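Local atomic coordinates of heme oxygenase 1 (Synechocystis sp., PDB entry 1WE1), a protein that probably opens the heme ring with oxygen and reducing electrons, giving biliverdin IXalpha, carbon monoxide and free iron, a key step toward the photosynthetic antenna chromophore. Residues V33-L46 against M202-I214. Numbering follows the deposited sequence.
Sequences VVEKNSYRKLVGNL and MFNELEGNLIKAI. With HEM (protoporphyrin IX containing Fe), chain H.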
# COMPACT_ATOMS: atom_id res chain seq x y z
N VAL A 33 19.35 -1.48 -1.17
CA VAL A 33 19.49 -1.91 -2.55
C VAL A 33 18.12 -2.10 -3.22
O VAL A 33 17.44 -3.12 -3.06
CB VAL A 33 20.41 -3.18 -2.66
CG1 VAL A 33 20.45 -3.91 -1.36
CG2 VAL A 33 19.97 -4.09 -3.78
N VAL A 34 17.70 -1.05 -3.91
CA VAL A 34 16.45 -1.00 -4.65
C VAL A 34 16.83 -0.44 -6.00
O VAL A 34 17.79 0.32 -6.12
CB VAL A 34 15.39 -0.06 -4.01
CG1 VAL A 34 15.99 1.31 -3.78
CG2 VAL A 34 14.18 0.08 -4.92
N GLU A 35 16.08 -0.80 -7.03
CA GLU A 35 16.42 -0.30 -8.34
C GLU A 35 15.19 0.06 -9.16
O GLU A 35 14.22 -0.69 -9.22
CB GLU A 35 17.30 -1.34 -9.05
CG GLU A 35 16.95 -1.65 -10.49
CD GLU A 35 15.94 -2.77 -10.61
OE1 GLU A 35 15.68 -3.45 -9.59
OE2 GLU A 35 15.43 -3.00 -11.72
N LYS A 36 15.27 1.23 -9.76
CA LYS A 36 14.23 1.81 -10.59
C LYS A 36 13.33 0.86 -11.41
O LYS A 36 12.12 1.01 -11.42
CB LYS A 36 14.86 2.86 -11.52
CG LYS A 36 13.93 3.36 -12.61
CD LYS A 36 14.66 4.29 -13.59
CE LYS A 36 13.78 4.66 -14.79
NZ LYS A 36 12.52 5.36 -14.41
N ASN A 37 13.90 -0.13 -12.09
CA ASN A 37 13.05 -0.99 -12.92
C ASN A 37 12.09 -1.93 -12.22
O ASN A 37 10.95 -2.06 -12.64
CB ASN A 37 13.90 -1.75 -13.92
CG ASN A 37 14.62 -0.83 -14.87
OD1 ASN A 37 14.00 0.03 -15.51
ND2 ASN A 37 15.93 -0.98 -14.97
N SER A 38 12.53 -2.59 -11.15
CA SER A 38 11.62 -3.48 -10.46
C SER A 38 10.64 -2.66 -9.60
O SER A 38 9.44 -2.88 -9.64
CB SER A 38 12.40 -4.50 -9.62
OG SER A 38 13.34 -3.86 -8.76
N TYR A 39 11.17 -1.67 -8.87
CA TYR A 39 10.35 -0.82 -8.01
C TYR A 39 9.30 -0.06 -8.82
O TYR A 39 8.26 0.33 -8.32
CB TYR A 39 11.24 0.17 -7.26
CG TYR A 39 10.51 1.24 -6.48
CD1 TYR A 39 10.11 2.43 -7.09
CD2 TYR A 39 10.20 1.06 -5.12
CE1 TYR A 39 9.41 3.41 -6.38
CE2 TYR A 39 9.51 2.03 -4.40
CZ TYR A 39 9.12 3.20 -5.03
OH TYR A 39 8.43 4.15 -4.32
N ARG A 40 9.60 0.14 -10.09
CA ARG A 40 8.71 0.85 -11.00
C ARG A 40 7.45 0.01 -11.26
O ARG A 40 6.35 0.54 -11.44
CB ARG A 40 9.48 1.09 -12.31
CG ARG A 40 8.83 2.02 -13.29
CD ARG A 40 9.78 2.44 -14.40
NE ARG A 40 10.12 1.37 -15.33
CZ ARG A 40 10.49 1.60 -16.59
NH1 ARG A 40 10.54 2.84 -17.04
NH2 ARG A 40 10.80 0.59 -17.40
N LYS A 41 7.63 -1.30 -11.26
CA LYS A 41 6.52 -2.21 -11.50
C LYS A 41 5.62 -2.31 -10.27
O LYS A 41 4.41 -2.54 -10.39
CB LYS A 41 7.06 -3.59 -11.90
CG LYS A 41 7.87 -3.55 -13.19
CD LYS A 41 8.10 -4.93 -13.82
CE LYS A 41 8.69 -4.78 -15.23
NZ LYS A 41 8.61 -6.00 -16.08
N LEU A 42 6.21 -2.11 -9.10
CA LEU A 42 5.46 -2.14 -7.86
C LEU A 42 4.52 -0.94 -7.86
O LEU A 42 3.34 -1.05 -7.53
CB LEU A 42 6.40 -2.06 -6.66
CG LEU A 42 5.73 -2.23 -5.30
CD1 LEU A 42 5.16 -3.63 -5.22
CD2 LEU A 42 6.74 -1.98 -4.19
N VAL A 43 5.07 0.21 -8.25
CA VAL A 43 4.29 1.44 -8.32
C VAL A 43 3.13 1.27 -9.28
O VAL A 43 2.03 1.74 -9.01
CB VAL A 43 5.18 2.61 -8.79
CG1 VAL A 43 4.34 3.88 -9.01
CG2 VAL A 43 6.27 2.87 -7.74
N GLY A 44 3.37 0.61 -10.40
CA GLY A 44 2.32 0.37 -11.37
C GLY A 44 1.22 -0.46 -10.72
O GLY A 44 0.03 -0.14 -10.85
N ASN A 45 1.59 -1.51 -9.99
CA ASN A 45 0.57 -2.32 -9.34
C ASN A 45 -0.24 -1.53 -8.29
O ASN A 45 -1.47 -1.46 -8.38
CB ASN A 45 1.19 -3.55 -8.70
CG ASN A 45 1.45 -4.66 -9.70
OD1 ASN A 45 0.79 -4.76 -10.75
ND2 ASN A 45 2.40 -5.53 -9.38
N LEU A 46 0.43 -0.93 -7.31
CA LEU A 46 -0.28 -0.17 -6.30
C LEU A 46 -1.20 0.84 -6.96
O LEU A 46 -2.29 1.11 -6.49
CB LEU A 46 0.70 0.54 -5.37
CG LEU A 46 1.57 -0.45 -4.60
CD1 LEU A 46 2.47 0.30 -3.62
CD2 LEU A 46 0.68 -1.43 -3.86
N MET A 202 3.12 -9.53 -4.44
CA MET A 202 3.59 -8.60 -5.45
C MET A 202 5.12 -8.44 -5.31
O MET A 202 5.83 -8.38 -6.32
CB MET A 202 2.90 -7.24 -5.29
CG MET A 202 1.44 -7.25 -5.70
SD MET A 202 0.64 -5.62 -5.74
CE MET A 202 0.73 -5.14 -4.00
N PHE A 203 5.60 -8.38 -4.07
CA PHE A 203 7.03 -8.23 -3.80
C PHE A 203 7.81 -9.43 -4.32
O PHE A 203 8.86 -9.29 -4.96
CB PHE A 203 7.31 -8.10 -2.31
CG PHE A 203 6.68 -6.91 -1.66
CD1 PHE A 203 6.38 -5.76 -2.38
CD2 PHE A 203 6.42 -6.92 -0.28
CE1 PHE A 203 5.84 -4.63 -1.75
CE2 PHE A 203 5.89 -5.80 0.37
CZ PHE A 203 5.59 -4.65 -0.36
N ASN A 204 7.31 -10.63 -4.02
CA ASN A 204 7.97 -11.85 -4.46
C ASN A 204 8.07 -11.93 -6.00
O ASN A 204 9.03 -12.48 -6.54
CB ASN A 204 7.24 -13.08 -3.91
CG ASN A 204 7.52 -13.30 -2.44
OD1 ASN A 204 8.68 -13.24 -2.00
ND2 ASN A 204 6.47 -13.59 -1.67
N GLU A 205 7.07 -11.37 -6.69
CA GLU A 205 7.06 -11.35 -8.15
C GLU A 205 8.25 -10.57 -8.69
O GLU A 205 8.67 -10.75 -9.83
CB GLU A 205 5.79 -10.68 -8.68
CG GLU A 205 4.61 -11.57 -8.90
CD GLU A 205 3.42 -10.80 -9.43
OE1 GLU A 205 2.44 -11.43 -9.89
OE2 GLU A 205 3.46 -9.54 -9.39
N LEU A 206 8.80 -9.69 -7.86
CA LEU A 206 9.91 -8.89 -8.31
C LEU A 206 11.26 -9.43 -7.93
O LEU A 206 12.27 -8.87 -8.34
CB LEU A 206 9.76 -7.46 -7.78
CG LEU A 206 8.91 -6.49 -8.60
CD1 LEU A 206 7.97 -7.23 -9.56
CD2 LEU A 206 8.14 -5.61 -7.65
N GLU A 207 11.30 -10.54 -7.20
CA GLU A 207 12.59 -11.09 -6.79
C GLU A 207 13.50 -11.34 -7.98
O GLU A 207 14.65 -10.90 -7.97
CB GLU A 207 12.41 -12.39 -6.00
CG GLU A 207 13.70 -12.88 -5.37
CD GLU A 207 13.47 -13.96 -4.31
OE1 GLU A 207 12.79 -13.67 -3.30
OE2 GLU A 207 13.98 -15.09 -4.49
N GLY A 208 12.99 -12.04 -8.99
CA GLY A 208 13.79 -12.32 -10.17
C GLY A 208 14.30 -11.08 -10.90
O GLY A 208 15.45 -11.06 -11.35
N ASN A 209 13.47 -10.04 -11.01
CA ASN A 209 13.89 -8.81 -11.68
C ASN A 209 15.02 -8.11 -10.90
O ASN A 209 15.90 -7.48 -11.49
CB ASN A 209 12.72 -7.84 -11.82
CG ASN A 209 11.51 -8.46 -12.50
OD1 ASN A 209 10.82 -7.79 -13.28
ND2 ASN A 209 11.24 -9.73 -12.20
N LEU A 210 14.98 -8.22 -9.58
CA LEU A 210 15.97 -7.59 -8.72
C LEU A 210 17.30 -8.34 -8.78
O LEU A 210 18.37 -7.73 -8.75
CB LEU A 210 15.45 -7.55 -7.28
CG LEU A 210 16.29 -6.79 -6.26
CD1 LEU A 210 16.45 -5.34 -6.71
CD2 LEU A 210 15.62 -6.86 -4.88
N ILE A 211 17.23 -9.67 -8.86
CA ILE A 211 18.44 -10.49 -8.93
C ILE A 211 19.26 -10.04 -10.14
O ILE A 211 20.41 -9.62 -9.99
CB ILE A 211 18.10 -11.98 -9.08
CG1 ILE A 211 17.27 -12.45 -7.88
CG2 ILE A 211 19.39 -12.81 -9.16
CD1 ILE A 211 18.02 -12.46 -6.58
N LYS A 212 18.68 -10.10 -11.34
CA LYS A 212 19.40 -9.67 -12.53
C LYS A 212 20.09 -8.34 -12.29
O LYS A 212 21.31 -8.25 -12.37
CB LYS A 212 18.47 -9.55 -13.73
CG LYS A 212 18.16 -10.86 -14.41
CD LYS A 212 17.58 -10.63 -15.80
CE LYS A 212 18.62 -10.03 -16.75
NZ LYS A 212 18.11 -9.90 -18.15
N ALA A 213 19.28 -7.32 -11.98
CA ALA A 213 19.77 -5.96 -11.71
C ALA A 213 20.96 -5.95 -10.76
O ALA A 213 21.91 -5.18 -10.94
CB ALA A 213 18.63 -5.11 -11.13
N ILE A 214 20.91 -6.79 -9.73
CA ILE A 214 22.00 -6.86 -8.77
C ILE A 214 23.21 -7.46 -9.48
O ILE A 214 24.31 -6.92 -9.39
CB ILE A 214 21.63 -7.76 -7.54
CG1 ILE A 214 20.52 -7.10 -6.72
CG2 ILE A 214 22.85 -7.97 -6.66
CD1 ILE A 214 20.12 -7.87 -5.47
CHA HEM H . 3.03 0.10 10.77
CHB HEM H . 1.22 -1.87 6.74
CHC HEM H . 5.75 -3.09 5.50
CHD HEM H . 7.40 0.16 8.61
C1A HEM H . 2.10 -0.44 9.86
C2A HEM H . 0.65 -0.50 10.04
C3A HEM H . 0.15 -1.11 8.92
C4A HEM H . 1.29 -1.34 8.03
CMA HEM H . -1.28 -1.45 8.61
CAA HEM H . -0.12 0.06 11.22
CBA HEM H . -0.07 -0.79 12.52
CGA HEM H . -0.81 -0.26 13.60
O1A HEM H . -1.96 -0.81 13.82
O2A HEM H . -0.42 0.69 14.31
C1B HEM H . 2.31 -2.42 6.04
C2B HEM H . 2.19 -3.26 4.85
C3B HEM H . 3.47 -3.56 4.47
C4B HEM H . 4.35 -2.96 5.47
CMB HEM H . 0.89 -3.66 4.21
CAB HEM H . 3.95 -4.30 3.23
CBB HEM H . 3.52 -5.79 3.17
C1C HEM H . 6.60 -2.26 6.17
C2C HEM H . 8.03 -2.12 5.92
C3C HEM H . 8.50 -1.39 6.95
C4C HEM H . 7.36 -0.83 7.64
CMC HEM H . 8.76 -2.70 4.73
CAC HEM H . 9.97 -1.19 7.35
CBC HEM H . 10.58 0.05 6.65
C1D HEM H . 6.34 0.47 9.50
C2D HEM H . 6.47 1.34 10.66
C3D HEM H . 5.24 1.36 11.24
C4D HEM H . 4.37 0.45 10.45
CMD HEM H . 7.75 2.01 11.05
CAD HEM H . 4.74 2.12 12.44
CBD HEM H . 4.79 1.25 13.78
CGD HEM H . 4.08 1.84 14.85
O1D HEM H . 2.93 2.38 14.65
O2D HEM H . 4.56 1.83 16.02
NA HEM H . 2.46 -0.97 8.65
NB HEM H . 3.62 -2.24 6.40
NC HEM H . 6.20 -1.41 7.21
ND HEM H . 5.04 -0.02 9.38
FE HEM H . 4.33 -1.16 7.93
O HOH W 1 4.02 0.33 6.97
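L42 meets F203 at the edge of the phenyl ring, its CD1 lying near the ring plane 3.7 Å from CE1, while F203 CE2 rests 3.7 Å from CBB of a heme vinyl group. L42 reaches there because its CG stands anti to the backbone N (chi1 -174°). On one flank, L46 CD2 touches M202 CE, and the thioether SD slides past N45 CB at 3.7 Å; on the other, L206 lays CD2 against S38 O (3.6 Å) and L42 CB. Farther along, the E35 carboxylate lies over the A213 methyl, CD to CB 3.6 Å. E35 is the N-cap of helix 36-46: its OE2 accepts from S38 N (3.0 Å) and its OE1 from S38 OG, both donors standing out of the carboxylate plane. With an alanine here, the cap would probably be lost, leaving S38 OG without this acceptor and A213 without its cover. Behind the interface, S99 pairs with both N45 and E205, and F25 of helix 24-30 backs S38 and L206. Helices 36-46 and 207-214 run nearly antiparallel (160°), and no hydrogen bond links the segments; mostly carbon packing joins helix 36-59 to the helix pair whose F203 lines the heme pocket.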